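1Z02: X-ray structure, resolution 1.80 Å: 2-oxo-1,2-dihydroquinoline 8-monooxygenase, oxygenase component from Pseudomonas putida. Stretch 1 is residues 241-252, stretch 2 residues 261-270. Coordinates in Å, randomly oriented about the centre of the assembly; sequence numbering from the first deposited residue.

Stretch 1 241-252: GLLPTSDDCIAV
Stretch 2 261-270: GMMQWLFTDK

How do the two backbones lie against each other? Strand 250-252 pairs with strand 261-264 in an antiparallel ladder, their N-to-C directions 156° apart and their axes approaching to 4.6 Å. I250 faces Q264 (CA to CA 4.6 Å) and V252 faces M262 (CA to CA 4.3 Å) as non-hydrogen-bonded pairs; between them A251 and M263 form the hydrogen-bonded pair, CA to CA 5.2 Å. A251 N donates to M263 O at 2.9 Å, and M263 N returns a bond to A251 O, also 2.9 Å. Phi/psi values are extended throughout: -128/137 for I250, -106/120 for A251, -92/125 for V252, and -176/-154, -141/145, -114/125 and -92/123 from G261 to Q264. At the non-hydrogen-bonded pairs, where the CA atoms come closer, CA-H...O contacts add to the ladder, the shortest from M262 CA to A251 O at 3.2 Å.

What continues the contact beyond the ladder? A type I turn from S246 to C249, with D247 at -71/-35 and D248 at -94/34, brings the chain into strand 250-252. C249 O accepts from W265 N at 3.2 Å. Beyond W265 (-75/69), the second stretch leaves the ladder through L266 (-76/149), F267 (62/43) and T268 (-138/175), then D269 (-71/-5) and K270 (-77/-19), to meet T245 (-96/-20). There T245 N donates to K270 O at 2.7 Å, while the T245 side chain, chi1 p, donates from OG1 to D269 O at 2.6 Å. A short hydroxyl thus engages one carbonyl while its own backbone engages the next. The strand that ends at P244 leads into this point, and P244 CA lies 3.3 Å from K270 O.

How is the charged end of K270 held? Its side chain leaves CA sideways, with chi1 m, chi2 -116°, chi3 t and chi4 -132°, and its end reaches the turn. K270 NZ makes a salt bridge with D248 OD2 at 2.7 Å and a weak bond to D248 OD1 at 2.8 Å. D248 has chi1 p, and S246 OG, also on a p rotamer, donates to D248 OD2 at 2.6 Å, which braces the carboxylate. The long aliphatic chain suits this span, and K270 has the largest area covered by the other stretch, 123 Å² within a total of 697 Å² buried over both sides.

Which side chains pack over the sheet? I250 (chi1 m, chi2 t) shares a face with V252, M262 and Q264, and its CG2 meets M262 CB at 3.5 Å; M262 has chi1 p and chi2 t. A251 and M263 occupy the other face. The small methyl of A251 fits beside the indole, with A251 CB 3.7 Å from W265 CZ2. W265 (chi1 m, chi2 113°) presents its ring edge to D248 O, 3.3 Å from W265 CD1. One water accepts from W265 NE1 at 2.9 Å and donates to D248 O at 3.1 Å, satisfying the indole nitrogen. Farther off, L242 CD1 and L266 CD2 touch at 4.2 Å, both leucines m,t.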

# COMPACT_ATOMS: atom_id res chain seq x y z
N GLY A 241 -3.07 27.46 -28.99
CA GLY A 241 -3.81 27.75 -27.78
C GLY A 241 -4.88 28.82 -27.97
O GLY A 241 -4.94 29.47 -29.01
N LEU A 242 -5.74 28.98 -26.96
CA LEU A 242 -6.81 29.97 -26.97
C LEU A 242 -6.56 30.96 -25.84
O LEU A 242 -6.33 30.55 -24.70
CB LEU A 242 -8.17 29.31 -26.76
CG LEU A 242 -8.92 28.71 -27.96
CD1 LEU A 242 -10.24 28.11 -27.48
CD2 LEU A 242 -9.18 29.80 -28.99
N LEU A 243 -6.63 32.25 -26.15
CA LEU A 243 -6.40 33.28 -25.15
C LEU A 243 -7.58 34.19 -24.90
O LEU A 243 -8.30 34.56 -25.81
CB LEU A 243 -5.26 34.20 -25.55
CG LEU A 243 -3.91 33.74 -26.02
CD1 LEU A 243 -3.20 34.97 -26.56
CD2 LEU A 243 -3.13 33.09 -24.91
N PRO A 244 -7.77 34.58 -23.63
CA PRO A 244 -8.88 35.47 -23.30
C PRO A 244 -8.44 36.89 -23.69
O PRO A 244 -7.35 37.34 -23.32
CB PRO A 244 -9.02 35.29 -21.79
CG PRO A 244 -7.62 35.03 -21.35
CD PRO A 244 -7.11 34.08 -22.41
N THR A 245 -9.29 37.58 -24.44
CA THR A 245 -8.97 38.93 -24.89
C THR A 245 -9.57 40.00 -23.99
O THR A 245 -9.12 41.15 -23.99
CB THR A 245 -9.47 39.16 -26.33
OG1 THR A 245 -10.90 39.02 -26.37
CG2 THR A 245 -8.84 38.14 -27.26
N SER A 246 -10.58 39.61 -23.24
CA SER A 246 -11.24 40.54 -22.34
C SER A 246 -11.49 39.92 -20.98
O SER A 246 -11.32 38.72 -20.78
CB SER A 246 -12.56 41.03 -22.92
OG SER A 246 -13.48 39.96 -23.08
N ASP A 247 -11.91 40.77 -20.06
CA ASP A 247 -12.18 40.38 -18.69
C ASP A 247 -13.42 39.52 -18.57
O ASP A 247 -13.48 38.64 -17.72
CB ASP A 247 -12.34 41.63 -17.85
CG ASP A 247 -11.57 41.57 -16.59
OD1 ASP A 247 -11.58 42.55 -15.82
OD2 ASP A 247 -10.93 40.53 -16.37
N ASP A 248 -14.41 39.80 -19.40
CA ASP A 248 -15.67 39.07 -19.38
C ASP A 248 -15.69 37.92 -20.38
O ASP A 248 -16.73 37.61 -20.95
CB ASP A 248 -16.82 40.03 -19.69
CG ASP A 248 -16.67 40.71 -21.04
OD1 ASP A 248 -17.62 41.40 -21.45
OD2 ASP A 248 -15.62 40.54 -21.69
N CYS A 249 -14.54 37.29 -20.59
CA CYS A 249 -14.45 36.16 -21.52
C CYS A 249 -15.28 35.00 -20.99
O CYS A 249 -15.61 34.07 -21.73
CB CYS A 249 -13.00 35.72 -21.68
SG CYS A 249 -12.26 35.22 -20.11
N ILE A 250 -15.61 35.05 -19.70
CA ILE A 250 -16.40 34.01 -19.06
C ILE A 250 -17.58 34.64 -18.33
O ILE A 250 -17.42 35.66 -17.66
CB ILE A 250 -15.55 33.20 -18.04
CG1 ILE A 250 -14.39 32.51 -18.75
CG2 ILE A 250 -16.43 32.18 -17.31
CD1 ILE A 250 -13.45 31.77 -17.83
N ALA A 251 -18.75 34.04 -18.45
CA ALA A 251 -19.94 34.55 -17.78
C ALA A 251 -20.28 33.64 -16.59
O ALA A 251 -20.52 32.44 -16.76
CB ALA A 251 -21.11 34.60 -18.75
N VAL A 252 -20.29 34.22 -15.40
CA VAL A 252 -20.61 33.46 -14.20
C VAL A 252 -22.11 33.56 -13.91
O VAL A 252 -22.66 34.66 -13.81
CB VAL A 252 -19.82 33.98 -12.97
CG1 VAL A 252 -20.10 33.11 -11.75
CG2 VAL A 252 -18.33 34.00 -13.27
N GLY A 261 -22.67 28.06 -12.18
CA GLY A 261 -21.47 27.76 -12.93
C GLY A 261 -21.00 28.88 -13.82
O GLY A 261 -21.28 30.05 -13.57
N MET A 262 -20.28 28.52 -14.88
CA MET A 262 -19.75 29.51 -15.80
C MET A 262 -19.83 29.02 -17.24
O MET A 262 -19.68 27.82 -17.51
CB MET A 262 -18.28 29.82 -15.47
CG MET A 262 -17.38 28.60 -15.55
SD MET A 262 -15.71 28.90 -14.97
CE MET A 262 -14.76 28.65 -16.42
N MET A 263 -20.09 29.95 -18.14
CA MET A 263 -20.18 29.68 -19.57
C MET A 263 -19.02 30.40 -20.24
O MET A 263 -18.86 31.61 -20.07
CB MET A 263 -21.50 30.21 -20.13
CG MET A 263 -21.59 30.22 -21.65
SD MET A 263 -22.10 28.63 -22.31
CE MET A 263 -20.78 27.80 -22.20
N GLN A 264 -18.21 29.67 -20.99
CA GLN A 264 -17.08 30.27 -21.68
C GLN A 264 -17.49 30.68 -23.09
O GLN A 264 -17.97 29.86 -23.88
CB GLN A 264 -15.92 29.28 -21.72
CG GLN A 264 -15.50 28.80 -20.34
CD GLN A 264 -14.22 28.02 -20.36
OE1 GLN A 264 -14.15 26.91 -20.87
NE2 GLN A 264 -13.17 28.61 -19.80
N TRP A 265 -17.31 31.97 -23.39
CA TRP A 265 -17.68 32.51 -24.70
C TRP A 265 -16.70 32.10 -25.79
O TRP A 265 -15.94 32.92 -26.31
CB TRP A 265 -17.78 34.05 -24.64
CG TRP A 265 -18.75 34.58 -23.64
CD1 TRP A 265 -18.46 35.28 -22.51
CD2 TRP A 265 -20.18 34.48 -23.70
NE1 TRP A 265 -19.62 35.63 -21.86
CE2 TRP A 265 -20.69 35.16 -22.57
CE3 TRP A 265 -21.08 33.90 -24.60
CZ2 TRP A 265 -22.06 35.26 -22.31
CZ3 TRP A 265 -22.46 34.00 -24.33
CH2 TRP A 265 -22.93 34.68 -23.20
N LEU A 266 -16.71 30.81 -26.13
CA LEU A 266 -15.82 30.31 -27.16
C LEU A 266 -16.33 30.70 -28.54
O LEU A 266 -17.54 30.83 -28.76
CB LEU A 266 -15.68 28.79 -27.07
CG LEU A 266 -15.07 28.24 -25.77
CD1 LEU A 266 -14.75 26.78 -25.97
CD2 LEU A 266 -13.80 29.01 -25.42
N PHE A 267 -15.40 30.88 -29.46
CA PHE A 267 -15.70 31.26 -30.84
C PHE A 267 -16.38 32.62 -30.94
O PHE A 267 -17.34 32.81 -31.69
CB PHE A 267 -16.50 30.16 -31.54
CG PHE A 267 -15.73 28.88 -31.71
CD1 PHE A 267 -15.74 27.91 -30.71
CD2 PHE A 267 -14.94 28.68 -32.83
CE1 PHE A 267 -14.96 26.77 -30.82
CE2 PHE A 267 -14.15 27.54 -32.96
CZ PHE A 267 -14.16 26.58 -31.95
N THR A 268 -15.86 33.55 -30.16
CA THR A 268 -16.32 34.93 -30.16
C THR A 268 -15.01 35.70 -30.07
O THR A 268 -13.95 35.09 -29.92
CB THR A 268 -17.21 35.29 -28.93
OG1 THR A 268 -16.45 35.18 -27.72
CG2 THR A 268 -18.41 34.38 -28.87
N ASP A 269 -15.07 37.02 -30.14
CA ASP A 269 -13.84 37.79 -30.07
C ASP A 269 -13.20 37.81 -28.68
O ASP A 269 -12.09 38.31 -28.52
CB ASP A 269 -14.12 39.21 -30.57
CG ASP A 269 -15.04 39.95 -29.69
OD1 ASP A 269 -14.65 40.30 -28.60
OD2 ASP A 269 -16.19 40.19 -30.05
N LYS A 270 -13.88 37.23 -27.69
CA LYS A 270 -13.37 37.19 -26.32
C LYS A 270 -12.27 36.15 -26.15
O LYS A 270 -11.51 36.19 -25.18
CB LYS A 270 -14.51 36.90 -25.34
CG LYS A 270 -15.70 37.81 -25.51
CD LYS A 270 -15.92 38.66 -24.30
CE LYS A 270 -17.07 39.61 -24.51
NZ LYS A 270 -16.69 40.98 -24.10
O HOH W 1 -19.60 37.80 -19.92